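Local coordinates for G-protein alpha subunit Galpha7 (Naegleria fowleri, PDB 6NE6) that probably binds guanine nucleotides and acts as a GTP-hydrolysing switch that relays signals as the alpha subunit of a heterotrimeric G protein, at residues A[206-211]-A[223-228]; A[230-233]-A[237-240]; A[35-40]-A[148-153]. All coordinates share one frame; numbering follows the deposited sequence. Where two conformers were deposited one is given.

Contact 1 (A[206-211]-A[223-228]); sequences LSEFDQ and KESLSL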
# COMPACT_ATOMS: atom_id res chain seq x y z
N LEU A 206 2.55 -3.38 -8.60
CA LEU A 206 2.77 -3.22 -10.04
C LEU A 206 3.20 -1.79 -10.37
O LEU A 206 3.88 -1.56 -11.37
CB LEU A 206 1.49 -3.57 -10.78
CG LEU A 206 1.49 -4.03 -12.24
CD1 LEU A 206 2.44 -5.20 -12.43
CD2 LEU A 206 0.07 -4.41 -12.62
N SER A 207 2.78 -0.83 -9.57
CA SER A 207 2.97 0.57 -9.95
C SER A 207 4.35 1.10 -9.59
O SER A 207 4.67 2.23 -10.00
CB SER A 207 1.90 1.44 -9.29
OG SER A 207 1.97 1.33 -7.88
N GLU A 208 5.16 0.34 -8.85
CA GLU A 208 6.45 0.84 -8.35
C GLU A 208 7.57 0.72 -9.38
O GLU A 208 8.73 0.96 -9.02
CB GLU A 208 6.86 0.10 -7.06
CG GLU A 208 7.24 -1.36 -7.28
CD GLU A 208 7.60 -2.09 -6.00
OE1 GLU A 208 7.48 -1.50 -4.90
OE2 GLU A 208 8.02 -3.27 -6.10
N PHE A 209 7.25 0.39 -10.64
CA PHE A 209 8.29 0.17 -11.63
C PHE A 209 9.14 1.42 -11.89
O PHE A 209 10.27 1.29 -12.36
CB PHE A 209 7.68 -0.33 -12.96
CG PHE A 209 6.90 0.72 -13.71
CD1 PHE A 209 5.53 0.85 -13.52
CD2 PHE A 209 7.52 1.56 -14.65
CE1 PHE A 209 4.79 1.80 -14.22
CE2 PHE A 209 6.80 2.50 -15.36
CZ PHE A 209 5.43 2.63 -15.15
N ASP A 210 8.62 2.60 -11.59
CA ASP A 210 9.34 3.84 -11.88
C ASP A 210 9.72 4.59 -10.61
O ASP A 210 9.96 5.80 -10.65
CB ASP A 210 8.54 4.74 -12.84
CG ASP A 210 7.20 5.20 -12.25
OD1 ASP A 210 6.88 4.83 -11.11
OD2 ASP A 210 6.46 5.94 -12.94
N GLN A 211 9.82 3.88 -9.48
CA GLN A 211 10.12 4.51 -8.20
C GLN A 211 11.43 3.99 -7.62
O GLN A 211 11.86 2.88 -7.91
CB GLN A 211 9.00 4.26 -7.19
CG GLN A 211 7.73 5.01 -7.50
CD GLN A 211 6.58 4.48 -6.67
OE1 GLN A 211 5.66 3.88 -7.20
NE2 GLN A 211 6.64 4.71 -5.36
N LYS A 223 12.90 -3.62 -9.22
CA LYS A 223 14.07 -4.50 -9.28
C LYS A 223 14.37 -5.10 -7.92
O LYS A 223 14.73 -6.28 -7.82
CB LYS A 223 15.28 -3.75 -9.82
CG LYS A 223 15.11 -3.40 -11.29
CD LYS A 223 16.33 -2.73 -11.87
CE LYS A 223 16.09 -2.44 -13.34
NZ LYS A 223 17.25 -1.72 -13.94
N GLU A 224 14.21 -4.31 -6.86
CA GLU A 224 14.48 -4.83 -5.52
C GLU A 224 13.42 -5.86 -5.13
O GLU A 224 13.74 -6.91 -4.57
CB GLU A 224 14.55 -3.68 -4.52
CG GLU A 224 14.72 -4.09 -3.06
CD GLU A 224 16.08 -4.69 -2.76
OE1 GLU A 224 17.01 -4.54 -3.60
OE2 GLU A 224 16.23 -5.31 -1.69
N SER A 225 12.15 -5.58 -5.45
CA SER A 225 11.08 -6.52 -5.12
C SER A 225 11.24 -7.83 -5.87
O SER A 225 11.00 -8.91 -5.31
CB SER A 225 9.72 -5.90 -5.43
OG SER A 225 9.47 -4.77 -4.61
N LEU A 226 11.63 -7.77 -7.15
CA LEU A 226 11.91 -9.00 -7.89
C LEU A 226 13.02 -9.81 -7.23
O LEU A 226 12.92 -11.03 -7.10
CB LEU A 226 12.30 -8.67 -9.33
CG LEU A 226 11.15 -8.34 -10.27
CD1 LEU A 226 11.72 -7.57 -11.47
CD2 LEU A 226 10.46 -9.64 -10.72
N SER A 227 14.09 -9.13 -6.80
CA SER A 227 15.20 -9.81 -6.14
C SER A 227 14.75 -10.45 -4.82
O SER A 227 15.07 -11.61 -4.54
CB SER A 227 16.35 -8.83 -5.91
OG SER A 227 17.48 -9.50 -5.39
N LEU A 228 13.99 -9.71 -4.01
CA LEU A 228 13.50 -10.24 -2.74
C LEU A 228 12.53 -11.40 -2.96
O LEU A 228 12.57 -12.40 -2.23
CB LEU A 228 12.82 -9.14 -1.93
CG LEU A 228 13.66 -8.01 -1.34
CD1 LEU A 228 12.73 -6.92 -0.82
CD2 LEU A 228 14.55 -8.54 -0.23
O HOH W 1 8.63 -2.21 -2.52
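E208 sets CG between its backbone N and its carbonyl carbon (chi1 70°). It then runs out extended, which carries the carboxylate to S225 on helix 221-235. S225 keeps OG beside its own N (chi1 -64°). S225 was modelled in two conformers, and the bond that follows holds only for the one described, so it is probably not made all the time. In it the hydroxyl donates to E208 OE2, with S225 OG and E208 OE2 2.6 Å apart. It comes in on the syn side of the carboxylate, 17° out of its plane. This is the one direct bridge between the two segments, which stand well apart: the CA atoms of E208 and S225 are 9.3 Å from each other.

The setting is the Ras-like domain. By its place between strand 199-205 and helix 221-235, this loop probably corresponds to switch III. The bond can tie its start to the helix that follows it.

A water donates to E208 OE1 at 2.7 Å and makes a weak bond to S225 OG at 3.4 Å. Both carboxylate oxygens of E208 are engaged in this conformer. The carbonyl of R221, one turn back, is a second acceptor for S225 OG; the single hydroxyl proton cannot fully serve both. Q211 N bonds to E208 O at 3.2 Å, a turn that holds the backbone at the glutamate. On the helix side, S225 and L226 also touch Y288 of helix 277-291.

Contact 2 (A[230-233]-A[237-240]); sequences GDYI and WFAD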
# COMPACT_ATOMS: atom_id res chain seq x y z
N GLY A 230 12.47 -13.44 -5.51
CA GLY A 230 13.28 -14.58 -5.91
C GLY A 230 13.91 -15.28 -4.72
O GLY A 230 13.90 -16.51 -4.64
N ASP A 231 14.45 -14.51 -3.77
CA ASP A 231 15.06 -15.09 -2.59
C ASP A 231 14.03 -15.85 -1.77
O ASP A 231 14.29 -16.96 -1.30
CB ASP A 231 15.70 -13.99 -1.74
CG ASP A 231 16.96 -13.44 -2.36
OD1 ASP A 231 17.52 -14.10 -3.25
OD2 ASP A 231 17.38 -12.34 -1.95
N TYR A 232 12.85 -15.25 -1.59
CA TYR A 232 11.81 -15.85 -0.77
C TYR A 232 11.27 -17.13 -1.38
O TYR A 232 11.20 -18.17 -0.72
CB TYR A 232 10.68 -14.83 -0.61
CG TYR A 232 9.57 -15.21 0.33
CD1 TYR A 232 9.65 -14.90 1.69
CD2 TYR A 232 8.40 -15.82 -0.13
CE1 TYR A 232 8.63 -15.20 2.55
CE2 TYR A 232 7.37 -16.13 0.73
CZ TYR A 232 7.48 -15.81 2.06
OH TYR A 232 6.47 -16.09 2.94
N ILE A 233 10.84 -17.07 -2.65
CA ILE A 233 10.12 -18.20 -3.23
C ILE A 233 11.02 -19.42 -3.42
O ILE A 233 10.54 -20.56 -3.45
CB ILE A 233 9.47 -17.77 -4.56
CG1 ILE A 233 8.38 -18.76 -4.97
CG2 ILE A 233 10.53 -17.64 -5.68
CD1 ILE A 233 7.14 -18.71 -4.07
N TRP A 237 10.80 -23.17 3.14
CA TRP A 237 10.07 -24.43 3.28
C TRP A 237 8.62 -24.05 3.51
O TRP A 237 8.24 -23.64 4.61
CB TRP A 237 10.60 -25.25 4.43
CG TRP A 237 9.89 -26.55 4.63
CD1 TRP A 237 9.67 -27.52 3.69
CD2 TRP A 237 9.34 -27.04 5.85
NE1 TRP A 237 9.03 -28.60 4.27
CE2 TRP A 237 8.81 -28.33 5.59
CE3 TRP A 237 9.25 -26.53 7.15
CZ2 TRP A 237 8.18 -29.09 6.58
CZ3 TRP A 237 8.63 -27.28 8.12
CH2 TRP A 237 8.10 -28.55 7.83
N PHE A 238 7.81 -24.19 2.49
CA PHE A 238 6.42 -23.82 2.66
C PHE A 238 5.62 -24.93 3.31
O PHE A 238 4.45 -24.70 3.63
CB PHE A 238 5.86 -23.41 1.29
CG PHE A 238 6.46 -22.12 0.76
CD1 PHE A 238 6.23 -20.92 1.42
CD2 PHE A 238 7.25 -22.09 -0.38
CE1 PHE A 238 6.76 -19.72 0.96
CE2 PHE A 238 7.79 -20.88 -0.87
CZ PHE A 238 7.55 -19.70 -0.19
N ALA A 239 6.24 -26.08 3.60
CA ALA A 239 5.52 -27.25 4.11
C ALA A 239 4.28 -27.47 3.26
O ALA A 239 4.40 -27.71 2.05
CB ALA A 239 5.16 -27.07 5.59
N ASP A 240 3.10 -27.36 3.86
CA ASP A 240 1.84 -27.60 3.15
C ASP A 240 1.16 -26.31 2.68
O ASP A 240 -0.00 -26.35 2.27
CB ASP A 240 0.89 -28.39 4.06
CG ASP A 240 1.47 -29.73 4.48
OD1 ASP A 240 1.72 -30.58 3.61
OD2 ASP A 240 1.69 -29.92 5.70
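Y232 lays the CE2 side of its ring against the rim of the F238 ring. The closest atoms are Y232 CE2 and F238 CE1, 3.6 Å apart. Y232 CE2 lies near the plane of the F238 ring, at its edge. The two planes are inclined at 56° and the centroids are 5.7 Å apart, so the rings meet obliquely. Y232 reaches this place with CG anti to its backbone N (chi1 -174°).

I233 meets the CE2 flank of the ring, while Y232 meets the CE1 flank. I233 CD1 is 3.9 Å from F238 CE2, and the two side chains cross at about a right angle. The carbonyl oxygen of I233 also lies at the ring edge, 3.8 Å from F238 CE2. That oxygen has a polar partner too, a hydrogen bond from R296 NH1.

F238 thus folds back from the loop after helix 221-235 onto the last turns of that helix. Strands 199-205 and 242-248 close the site through I200 and V243, and the ring of F202 meets that of Y232. In the Ras-like domain this is the turn from the helix into the next strand of the central sheet.

The side chains are apolar where they touch, and the one polar atom at the ring, I233 O, faces its slightly positive edge. The side-chain contact should therefore rest on shape and dispersion, with no directional bond to fix the ring angles.

Contact 3 (A[35-40]-A[148-153]); sequences NGFTTE and PSEEDV. With EDO (1,2-ethanediol), chain I.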
# COMPACT_ATOMS: atom_id res chain seq x y z
N ASN A 35 -16.65 -5.40 9.63
CA ASN A 35 -15.77 -5.19 10.76
C ASN A 35 -15.05 -3.85 10.61
O ASN A 35 -13.83 -3.76 10.70
CB ASN A 35 -14.79 -6.36 10.86
CG ASN A 35 -13.95 -6.34 12.12
OD1 ASN A 35 -14.34 -5.77 13.15
ND2 ASN A 35 -12.78 -6.98 12.05
N GLY A 36 -15.85 -2.81 10.37
CA GLY A 36 -15.34 -1.51 9.99
C GLY A 36 -14.77 -0.72 11.15
O GLY A 36 -14.64 -1.19 12.28
N PHE A 37 -14.43 0.53 10.85
CA PHE A 37 -13.64 1.32 11.79
C PHE A 37 -14.53 1.99 12.82
O PHE A 37 -15.52 2.64 12.48
CB PHE A 37 -12.82 2.33 11.00
CG PHE A 37 -12.05 1.68 9.90
CD1 PHE A 37 -11.11 0.71 10.19
CD2 PHE A 37 -12.30 2.00 8.57
CE1 PHE A 37 -10.40 0.07 9.17
CE2 PHE A 37 -11.59 1.38 7.54
CZ PHE A 37 -10.65 0.42 7.84
N THR A 38 -14.17 1.82 14.08
CA THR A 38 -14.94 2.36 15.18
C THR A 38 -14.61 3.83 15.39
O THR A 38 -13.66 4.38 14.83
CB THR A 38 -14.65 1.57 16.45
OG1 THR A 38 -13.28 1.76 16.82
CG2 THR A 38 -14.91 0.09 16.22
N THR A 39 -15.44 4.49 16.21
CA THR A 39 -15.18 5.89 16.53
C THR A 39 -13.83 6.05 17.22
O THR A 39 -13.08 6.99 16.93
CB THR A 39 -16.32 6.43 17.40
OG1 THR A 39 -17.51 6.53 16.60
CG2 THR A 39 -15.99 7.79 17.95
N GLU A 40 -13.49 5.13 18.13
CA GLU A 40 -12.18 5.19 18.78
C GLU A 40 -11.06 5.05 17.75
O GLU A 40 -10.08 5.81 17.77
CB GLU A 40 -12.06 4.10 19.85
CG GLU A 40 -10.71 4.07 20.58
CD GLU A 40 -10.65 3.03 21.69
OE1 GLU A 40 -11.70 2.43 21.99
OE2 GLU A 40 -9.56 2.81 22.26
N PRO A 148 -12.10 11.10 10.46
CA PRO A 148 -11.75 10.33 9.27
C PRO A 148 -12.89 9.47 8.75
O PRO A 148 -13.61 8.81 9.51
CB PRO A 148 -10.58 9.46 9.76
CG PRO A 148 -9.91 10.33 10.78
CD PRO A 148 -11.02 11.09 11.47
N SER A 149 -13.06 9.50 7.43
CA SER A 149 -14.00 8.63 6.75
C SER A 149 -13.40 7.24 6.60
O SER A 149 -12.20 7.01 6.75
CB SER A 149 -14.36 9.17 5.37
OG SER A 149 -13.22 9.15 4.51
N GLU A 150 -14.28 6.30 6.27
CA GLU A 150 -13.87 4.96 5.90
C GLU A 150 -12.77 4.99 4.84
O GLU A 150 -11.72 4.35 5.00
CB GLU A 150 -15.10 4.21 5.40
CG GLU A 150 -15.02 2.74 5.39
CD GLU A 150 -16.38 2.13 5.13
OE1 GLU A 150 -16.78 2.07 3.95
OE2 GLU A 150 -17.07 1.78 6.11
N GLU A 151 -12.98 5.74 3.76
CA GLU A 151 -11.99 5.78 2.69
C GLU A 151 -10.69 6.45 3.16
O GLU A 151 -9.59 6.02 2.78
CB GLU A 151 -12.56 6.50 1.47
CG GLU A 151 -11.58 6.55 0.30
CD GLU A 151 -12.20 7.13 -0.96
OE1 GLU A 151 -13.33 7.64 -0.88
OE2 GLU A 151 -11.54 7.08 -2.02
N ASP A 152 -10.80 7.47 4.01
CA ASP A 152 -9.59 8.08 4.59
C ASP A 152 -8.72 7.04 5.27
O ASP A 152 -7.49 7.07 5.14
CB ASP A 152 -9.96 9.14 5.62
CG ASP A 152 -10.59 10.38 5.02
OD1 ASP A 152 -10.65 10.55 3.76
OD2 ASP A 152 -11.04 11.21 5.83
N VAL A 153 -9.34 6.11 6.01
CA VAL A 153 -8.57 5.13 6.78
C VAL A 153 -7.96 4.08 5.85
O VAL A 153 -6.79 3.70 6.01
CB VAL A 153 -9.46 4.47 7.85
CG1 VAL A 153 -8.70 3.32 8.55
CG2 VAL A 153 -9.93 5.50 8.88
C1 EDO I . -19.75 -2.63 10.23
O1 EDO I . -18.49 -2.51 9.55
C2 EDO I . -19.50 -2.64 11.73
O2 EDO I . -18.67 -1.52 12.07
O HOH W 2 -15.96 1.71 8.60
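F37 and V153 reach toward each other from opposite directions. V153 CG1 sits over the centre of one face of the F37 ring. It is 3.5 Å from the ring centroid and only 9° off the ring normal, a clear CH-pi contact. The closest ring atom is F37 CZ, 3.6 Å from V153 CG1. V153 places this methyl anti to its backbone N (chi1 174°), while its CB lies nearer the CD2-CE2 side of the ring.

E150 passes alongside the phenylalanine. Its CG is 4.2 Å from F37 CD2, and its carbonyl oxygen approaches the ring obliquely. One water joins the polar parts of the two residues. It accepts from F37 N at 3.0 Å and donates to E150 OE2 at 2.7 Å. One residue back, G36 N gives a hydrogen bond to O1 of an ethanediol, probably from the crystallisation liquor.

The short helix that presents V153 starts with a capping box. S149 OG accepts from D152 N at 3.0 Å, and S149 N donates to D152 OD2 at 3.1 Å. R140 and Y146 also bind D152 OD2, so this oxygen has several partners.

K27, R30 and L31 of helix 22-32 touch F37 as well, and I45 of helix 39-66 touches V153. Residues 35-38 link helix 22-32 to helix 39-66, whose first turn begins at T39. The contact probably lies where, as in other G-protein alpha subunits, the chain passes between the Ras-like and helical domains.

In the fold
Along the chain contact 3 comes first, then contact 1, then contact 2. Contacts 1 and 2 both use helix 221-235, with centres about 19 Å apart. Contact 1 involves the loop before this helix and its first half, and contact 2 the loop after it and its last turns. The helix connects neighbouring parallel strands 199-205 and 242-248 of the central sheet. Contact 3 lies on the opposite side of the chain's centre from contact 1, their centres about 30 Å apart. It is about 35 Å from contact 2, between centres. It joins the outgoing linker to the short helix just before the chain returns, probably at the domain boundary. The other two lie toward either end of one helix of the Ras-like domain.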